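Local coordinates for mitochondrial antiviral signaling protein (MAVS) (Equus caballus, PDB 4O9L), which probably relays antiviral innate immune signals at mitochondria through prion-like filaments of its caspase recruitment domain, at residues His26-Leu31 and Ala47-Trp52; Lys10-Ile15 and Ser64-Asn69. The protein carries 1 engineered substitution. All blocks are in the same frame, centred on the assembly; numbering follows the deposited sequence.

Contact 1: residues His26-Leu31 and Ala47-Trp52; sequences HVLRIL and ATYERW. Engineered in segment 26-31: Arg29 (natural residue Glu).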
loop_
_atom_site.group_PDB
_atom_site.type_symbol
_atom_site.label_atom_id
_atom_site.label_comp_id
_atom_site.label_asym_id
_atom_site.label_seq_id
_atom_site.Cartn_x
_atom_site.Cartn_y
_atom_site.Cartn_z
ATOM N N HIS A 26 1.862 9.907 -0.942
ATOM C CA HIS A 26 2.247 10.345 -2.274
ATOM C C HIS A 26 2.797 9.121 -2.993
ATOM O O HIS A 26 3.840 8.593 -2.603
ATOM C CB HIS A 26 3.317 11.433 -2.210
ATOM C CG HIS A 26 3.731 11.951 -3.554
ATOM N ND1 HIS A 26 4.942 12.577 -3.772
ATOM C CD2 HIS A 26 3.093 11.942 -4.751
ATOM C CE1 HIS A 26 5.032 12.927 -5.043
ATOM N NE2 HIS A 26 3.924 12.550 -5.660
ATOM N N VAL A 27 2.100 8.670 -4.028
ATOM C CA VAL A 27 2.450 7.406 -4.682
ATOM C C VAL A 27 3.909 7.339 -5.125
ATOM O O VAL A 27 4.613 6.354 -4.858
ATOM C CB VAL A 27 1.514 7.107 -5.880
ATOM C CG1 VAL A 27 2.069 5.953 -6.742
ATOM C CG2 VAL A 27 0.123 6.774 -5.379
ATOM N N LEU A 28 4.382 8.392 -5.778
ATOM C CA LEU A 28 5.726 8.366 -6.340
ATOM C C LEU A 28 6.780 8.229 -5.253
ATOM O O LEU A 28 7.778 7.536 -5.430
ATOM C CB LEU A 28 5.982 9.608 -7.194
ATOM C CG LEU A 28 5.325 9.638 -8.575
ATOM C CD1 LEU A 28 5.990 10.741 -9.420
ATOM C CD2 LEU A 28 5.419 8.280 -9.275
ATOM N N ARG A 29 6.544 8.876 -4.117
ATOM C CA ARG A 29 7.471 8.804 -3.001
ATOM C C ARG A 29 7.480 7.439 -2.325
ATOM O O ARG A 29 8.533 6.969 -1.907
ATOM C CB ARG A 29 7.149 9.884 -1.963
ATOM C CG ARG A 29 8.073 9.853 -0.771
ATOM C CD ARG A 29 7.781 10.973 0.214
ATOM N NE ARG A 29 8.760 10.959 1.293
ATOM C CZ ARG A 29 8.643 11.656 2.415
ATOM N NH1 ARG A 29 9.591 11.574 3.344
ATOM N NH2 ARG A 29 7.576 12.425 2.601
ATOM N N ILE A 30 6.324 6.794 -2.222
ATOM C CA ILE A 30 6.252 5.536 -1.480
ATOM C C ILE A 30 6.736 4.319 -2.279
ATOM O O ILE A 30 7.298 3.391 -1.690
ATOM C CB ILE A 30 4.850 5.274 -0.866
ATOM C CG1 ILE A 30 4.961 4.239 0.277
ATOM C CG2 ILE A 30 3.860 4.818 -1.948
ATOM C CD1 ILE A 30 3.696 4.094 1.156
ATOM N N LEU A 31 6.540 4.342 -3.604
ATOM C CA LEU A 31 6.862 3.200 -4.479
ATOM C C LEU A 31 8.239 2.527 -4.258
ATOM O O LEU A 31 8.300 1.305 -4.117
ATOM C CB LEU A 31 6.686 3.560 -5.965
ATOM C CG LEU A 31 5.273 3.647 -6.542
ATOM C CD1 LEU A 31 5.312 4.100 -8.005
ATOM C CD2 LEU A 31 4.558 2.303 -6.433
ATOM N N ALA A 47 4.106 4.719 -14.423
ATOM C CA ALA A 47 3.437 5.124 -15.656
ATOM C C ALA A 47 1.939 5.361 -15.413
ATOM O O ALA A 47 1.342 6.261 -16.002
ATOM C CB ALA A 47 3.652 4.096 -16.749
ATOM N N THR A 48 1.340 4.565 -14.531
ATOM C CA THR A 48 -0.057 4.780 -14.134
ATOM C C THR A 48 -0.223 6.135 -13.435
ATOM O O THR A 48 -1.164 6.893 -13.721
ATOM C CB THR A 48 -0.549 3.670 -13.180
ATOM O OG1 THR A 48 -0.376 2.394 -13.807
ATOM C CG2 THR A 48 -2.012 3.860 -12.831
ATOM N N TYR A 49 0.686 6.429 -12.510
ATOM C CA TYR A 49 0.684 7.711 -11.817
ATOM C C TYR A 49 0.688 8.867 -12.808
ATOM O O TYR A 49 -0.121 9.793 -12.697
ATOM C CB TYR A 49 1.887 7.832 -10.864
ATOM C CG TYR A 49 1.898 9.143 -10.105
ATOM C CD1 TYR A 49 1.235 9.267 -8.887
ATOM C CD2 TYR A 49 2.547 10.261 -10.620
ATOM C CE1 TYR A 49 1.226 10.469 -8.203
ATOM C CE2 TYR A 49 2.543 11.465 -9.943
ATOM C CZ TYR A 49 1.885 11.565 -8.733
ATOM O OH TYR A 49 1.886 12.768 -8.064
ATOM N N GLU A 50 1.602 8.821 -13.770
ATOM C CA GLU A 50 1.754 9.932 -14.705
ATOM C C GLU A 50 0.437 10.239 -15.417
ATOM O O GLU A 50 0.061 11.404 -15.573
ATOM C CB GLU A 50 2.851 9.642 -15.732
ATOM C CG GLU A 50 3.019 10.758 -16.764
ATOM C CD GLU A 50 4.134 10.477 -17.756
ATOM O OE1 GLU A 50 5.246 10.120 -17.318
ATOM O OE2 GLU A 50 3.902 10.611 -18.976
ATOM N N ARG A 51 -0.274 9.181 -15.805
ATOM C CA ARG A 51 -1.507 9.311 -16.572
ATOM C C ARG A 51 -2.736 9.652 -15.716
ATOM O O ARG A 51 -3.521 10.544 -16.066
ATOM C CB ARG A 51 -1.758 8.026 -17.382
ATOM C CG ARG A 51 -3.001 8.086 -18.258
ATOM C CD ARG A 51 -3.016 6.977 -19.314
ATOM N NE ARG A 51 -4.175 7.122 -20.191
ATOM C CZ ARG A 51 -4.250 6.648 -21.427
ATOM N NH1 ARG A 51 -3.225 5.982 -21.945
ATOM N NH2 ARG A 51 -5.360 6.833 -22.137
ATOM N N TRP A 52 -2.900 8.937 -14.600
ATOM C CA TRP A 52 -4.133 9.028 -13.802
ATOM C C TRP A 52 -4.009 9.854 -12.524
ATOM O O TRP A 52 -5.018 10.248 -11.935
ATOM C CB TRP A 52 -4.691 7.631 -13.473
ATOM C CG TRP A 52 -5.357 6.962 -14.656
ATOM C CD1 TRP A 52 -6.634 7.155 -15.096
ATOM C CD2 TRP A 52 -4.763 6.003 -15.544
ATOM N NE1 TRP A 52 -6.879 6.368 -16.201
ATOM C CE2 TRP A 52 -5.749 5.651 -16.497
ATOM C CE3 TRP A 52 -3.502 5.407 -15.624
ATOM C CZ2 TRP A 52 -5.506 4.728 -17.516
ATOM C CZ3 TRP A 52 -3.261 4.488 -16.633
ATOM C CH2 TRP A 52 -4.264 4.155 -17.566
#
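One face of the Tyr49 ring carries Leu28, whose CG stands nearly straight above it, 3.6 Å from the centroid of the Tyr49 ring, in a CH-pi contact. Both methyls of Leu28 follow it onto the ring: Leu28 CD1 lies by Tyr49 CE2 and Leu28 CD2 by Tyr49 CG, so the whole isobutyl fork rests there rather than one branch. Val27 approaches the Tyr49 CD1 side obliquely, its CB 3.7 Å from Tyr49 CD1, with Val27 CG1 slightly farther off. The imidazole of His26 meets the phenol at its own edge: His26 NE2 donates to Tyr49 OH at 3.2 Å, the hydroxyl lying close to the imidazole plane but the bond clearly bent, with an N-H...O angle of 139°. The two rings are inclined at 61°, and neither stacks on the other. On one face the imidazole has backbone for company, the N atoms of Leu28 and Arg29 lying above its rim. In the all-helical caspase recruitment domain, of the death-fold clan, this contact joins the short helix 27-30 to the long helix 39-66. His26 is the N-cap residue of the short helix, and Asn54 OD1 of the long one accepts a hydrogen bond from Val27 N. Tyr49 reaches across because its CG stands anti to the backbone N (chi1 -179°), bringing the ring against His26, Val27 and Leu28. On the same short helix, the engineered Arg29 (naturally Glu) takes no part and forms a salt bridge with Glu83.

Contact 2: residues Lys10-Ile15 and Ser64-Asn69; sequences KTFQYI and SLRRRN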
loop_
_atom_site.group_PDB
_atom_site.type_symbol
_atom_site.label_atom_id
_atom_site.label_comp_id
_atom_site.label_asym_id
_atom_site.label_seq_id
_atom_site.Cartn_x
_atom_site.Cartn_y
_atom_site.Cartn_z
ATOM N N LYS A 10 -8.215 -8.823 6.177
ATOM C CA LYS A 10 -8.771 -7.878 7.144
ATOM C C LYS A 10 -8.126 -6.509 6.987
ATOM O O LYS A 10 -8.803 -5.470 7.041
ATOM C CB LYS A 10 -8.546 -8.397 8.568
ATOM C CG LYS A 10 -8.886 -7.395 9.656
ATOM C CD LYS A 10 -8.653 -7.986 11.042
ATOM C CE LYS A 10 -9.492 -9.247 11.263
ATOM N NZ LYS A 10 -8.901 -10.095 12.340
ATOM N N THR A 11 -6.816 -6.514 6.776
ATOM C CA THR A 11 -6.069 -5.278 6.573
ATOM C C THR A 11 -6.473 -4.602 5.259
ATOM O O THR A 11 -6.748 -3.402 5.237
ATOM C CB THR A 11 -4.548 -5.523 6.600
ATOM O OG1 THR A 11 -4.197 -6.170 7.829
ATOM C CG2 THR A 11 -3.767 -4.188 6.489
ATOM N N PHE A 12 -6.528 -5.374 4.174
ATOM C CA PHE A 12 -6.950 -4.817 2.898
ATOM C C PHE A 12 -8.350 -4.201 2.998
ATOM O O PHE A 12 -8.607 -3.114 2.469
ATOM C CB PHE A 12 -6.903 -5.868 1.788
ATOM C CG PHE A 12 -7.291 -5.324 0.438
ATOM C CD1 PHE A 12 -6.359 -4.657 -0.346
ATOM C CD2 PHE A 12 -8.589 -5.458 -0.031
ATOM C CE1 PHE A 12 -6.717 -4.132 -1.589
ATOM C CE2 PHE A 12 -8.959 -4.933 -1.267
ATOM C CZ PHE A 12 -8.031 -4.280 -2.050
ATOM N N GLN A 13 -9.251 -4.888 3.690
ATOM C CA GLN A 13 -10.618 -4.400 3.814
ATOM C C GLN A 13 -10.683 -3.124 4.649
ATOM O O GLN A 13 -11.489 -2.228 4.382
ATOM C CB GLN A 13 -11.532 -5.488 4.392
ATOM C CG GLN A 13 -11.658 -6.737 3.504
ATOM C CD GLN A 13 -12.076 -6.420 2.068
ATOM O OE1 GLN A 13 -12.899 -5.530 1.825
ATOM N NE2 GLN A 13 -11.515 -7.158 1.109
ATOM N N TYR A 14 -9.825 -3.037 5.653
ATOM C CA TYR A 14 -9.751 -1.838 6.473
ATOM C C TYR A 14 -9.313 -0.642 5.627
ATOM O O TYR A 14 -9.935 0.426 5.687
ATOM C CB TYR A 14 -8.793 -2.045 7.650
ATOM C CG TYR A 14 -8.512 -0.776 8.426
ATOM C CD1 TYR A 14 -9.417 -0.292 9.366
ATOM C CD2 TYR A 14 -7.338 -0.064 8.220
ATOM C CE1 TYR A 14 -9.150 0.881 10.088
ATOM C CE2 TYR A 14 -7.059 1.108 8.927
ATOM C CZ TYR A 14 -7.965 1.575 9.857
ATOM O OH TYR A 14 -7.677 2.734 10.555
ATOM N N ILE A 15 -8.240 -0.821 4.853
ATOM C CA ILE A 15 -7.725 0.253 4.006
ATOM C C ILE A 15 -8.823 0.713 3.037
ATOM O O ILE A 15 -9.062 1.914 2.882
ATOM C CB ILE A 15 -6.439 -0.181 3.253
ATOM C CG1 ILE A 15 -5.294 -0.407 4.249
ATOM C CG2 ILE A 15 -6.023 0.872 2.240
ATOM C CD1 ILE A 15 -4.050 -1.122 3.658
ATOM N N SER A 64 -2.610 -3.729 -6.284
ATOM C CA SER A 64 -1.333 -4.281 -6.735
ATOM C C SER A 64 -0.552 -4.898 -5.575
ATOM O O SER A 64 0.030 -5.977 -5.709
ATOM C CB SER A 64 -0.481 -3.214 -7.433
ATOM O OG SER A 64 -1.081 -2.835 -8.659
ATOM N N LEU A 65 -0.537 -4.205 -4.439
ATOM C CA LEU A 65 0.158 -4.701 -3.252
ATOM C C LEU A 65 -0.423 -6.044 -2.816
ATOM O O LEU A 65 0.301 -6.992 -2.525
ATOM C CB LEU A 65 0.068 -3.674 -2.113
ATOM C CG LEU A 65 1.013 -2.462 -2.195
ATOM C CD1 LEU A 65 0.632 -1.419 -1.150
ATOM C CD2 LEU A 65 2.470 -2.892 -2.003
ATOM N N ARG A 66 -1.747 -6.125 -2.830
ATOM C CA ARG A 66 -2.477 -7.291 -2.342
ATOM C C ARG A 66 -2.112 -8.604 -3.070
ATOM O O ARG A 66 -2.242 -9.696 -2.504
ATOM C CB ARG A 66 -3.985 -7.002 -2.439
ATOM C CG ARG A 66 -4.883 -8.094 -1.911
ATOM C CD ARG A 66 -6.314 -7.874 -2.353
ATOM N NE ARG A 66 -7.245 -8.547 -1.455
ATOM C CZ ARG A 66 -8.565 -8.515 -1.587
ATOM N NH1 ARG A 66 -9.335 -9.157 -0.716
ATOM N NH2 ARG A 66 -9.111 -7.840 -2.592
ATOM N N ARG A 67 -1.638 -8.490 -4.310
ATOM C CA ARG A 67 -1.186 -9.647 -5.086
ATOM C C ARG A 67 0.220 -10.132 -4.695
ATOM O O ARG A 67 0.671 -11.181 -5.159
ATOM C CB ARG A 67 -1.176 -9.311 -6.585
ATOM C CG ARG A 67 -2.544 -9.071 -7.214
ATOM C CD ARG A 67 -2.457 -8.908 -8.753
ATOM N NE ARG A 67 -2.389 -7.504 -9.155
ATOM C CZ ARG A 67 -3.455 -6.726 -9.323
ATOM N NH1 ARG A 67 -3.306 -5.452 -9.689
ATOM N NH2 ARG A 67 -4.669 -7.228 -9.128
ATOM N N ARG A 68 0.923 -9.377 -3.859
ATOM C CA ARG A 68 2.325 -9.704 -3.573
ATOM C C ARG A 68 2.567 -10.208 -2.151
ATOM O O ARG A 68 1.899 -9.787 -1.196
ATOM C CB ARG A 68 3.231 -8.491 -3.849
ATOM C CG ARG A 68 3.174 -7.968 -5.296
ATOM C CD ARG A 68 3.756 -8.970 -6.285
ATOM N NE ARG A 68 3.710 -8.461 -7.659
ATOM C CZ ARG A 68 3.008 -9.012 -8.647
ATOM N NH1 ARG A 68 3.024 -8.468 -9.865
ATOM N NH2 ARG A 68 2.300 -10.116 -8.425
ATOM N N ASN A 69 3.549 -11.095 -2.022
ATOM C CA ASN A 69 4.004 -11.592 -0.726
ATOM C C ASN A 69 4.297 -10.487 0.289
ATOM O O ASN A 69 5.021 -9.529 -0.016
ATOM C CB ASN A 69 5.279 -12.436 -0.922
ATOM C CG ASN A 69 6.013 -12.716 0.395
ATOM O OD1 ASN A 69 6.821 -11.900 0.877
ATOM N ND2 ASN A 69 5.745 -13.882 0.977
#
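Arg66 reaches over Phe12 and touches its ring along nearly the whole side chain. At the root, Arg66 CB lies 3.9 Å from Phe12 CD1, and CG passes by the same ring atom. CD comes next and stands over the middle of the ring, 3.7 Å from the Phe12 centroid and 7° off the normal, a CH-pi contact. NE then runs across the CG and CD2 side of the ring, and CZ settles 3.4 Å from Phe12 CD2. NH2 ends the path above the rim, 3.2 Å from Phe12 CE2. The guanidinium thus lies flat on the ring, the planes only 15° apart, in an offset stack and cation-pi contact: CZ is 3.9 Å from the Phe12 centroid and displaced from the ring axis. The chain is extended from CG to NE, and with CG anti to the backbone N (chi1 -177°) it is laid across the phenyl group instead of along it. This stack joins helix 6-17 to the last turns of helix 39-66 in the helical bundle of the caspase recruitment domain. Phe12 is buried and also packs on Trp71 of helix 71-81 and on Thr63, while Arg66 is partly exposed. The other terminal nitrogen, Arg66 NH1, stands 3.5 Å from Gln13 NE2; both are donors, and this is proximity without a hydrogen bond, the amide steeply inclined to the guanidinium. In Gln13 a bend at chi2 brings NE2 beside Arg66 NH1 and, in plane, to the edge of the Phe12 ring. A weak, long ion pair with Asp9 gives NH1 an acidic neighbour on the same helix as Phe12, and Met4 touches the Arg66 side chain.

Helix 39-66 is common to both contacts: contact 1 uses its middle portion, at residues 47-52, and contact 2 residues 64-69, where it runs out into a loop. The partners, helix 27-30 and helix 6-17, are neighbours in the sequence of helices. Along the chain come 10-15, 26-31, 47-52 and 64-69, so contact 1 is nested within the loop closed by contact 2. The centres lie 18 Å apart, on opposite sides of the chain's centre, and the nearest atoms about 7 Å apart, without touching. The long helix thus ties two earlier helices into one caspase recruitment domain, the kind of domain through which MAVS is thought to build its filaments.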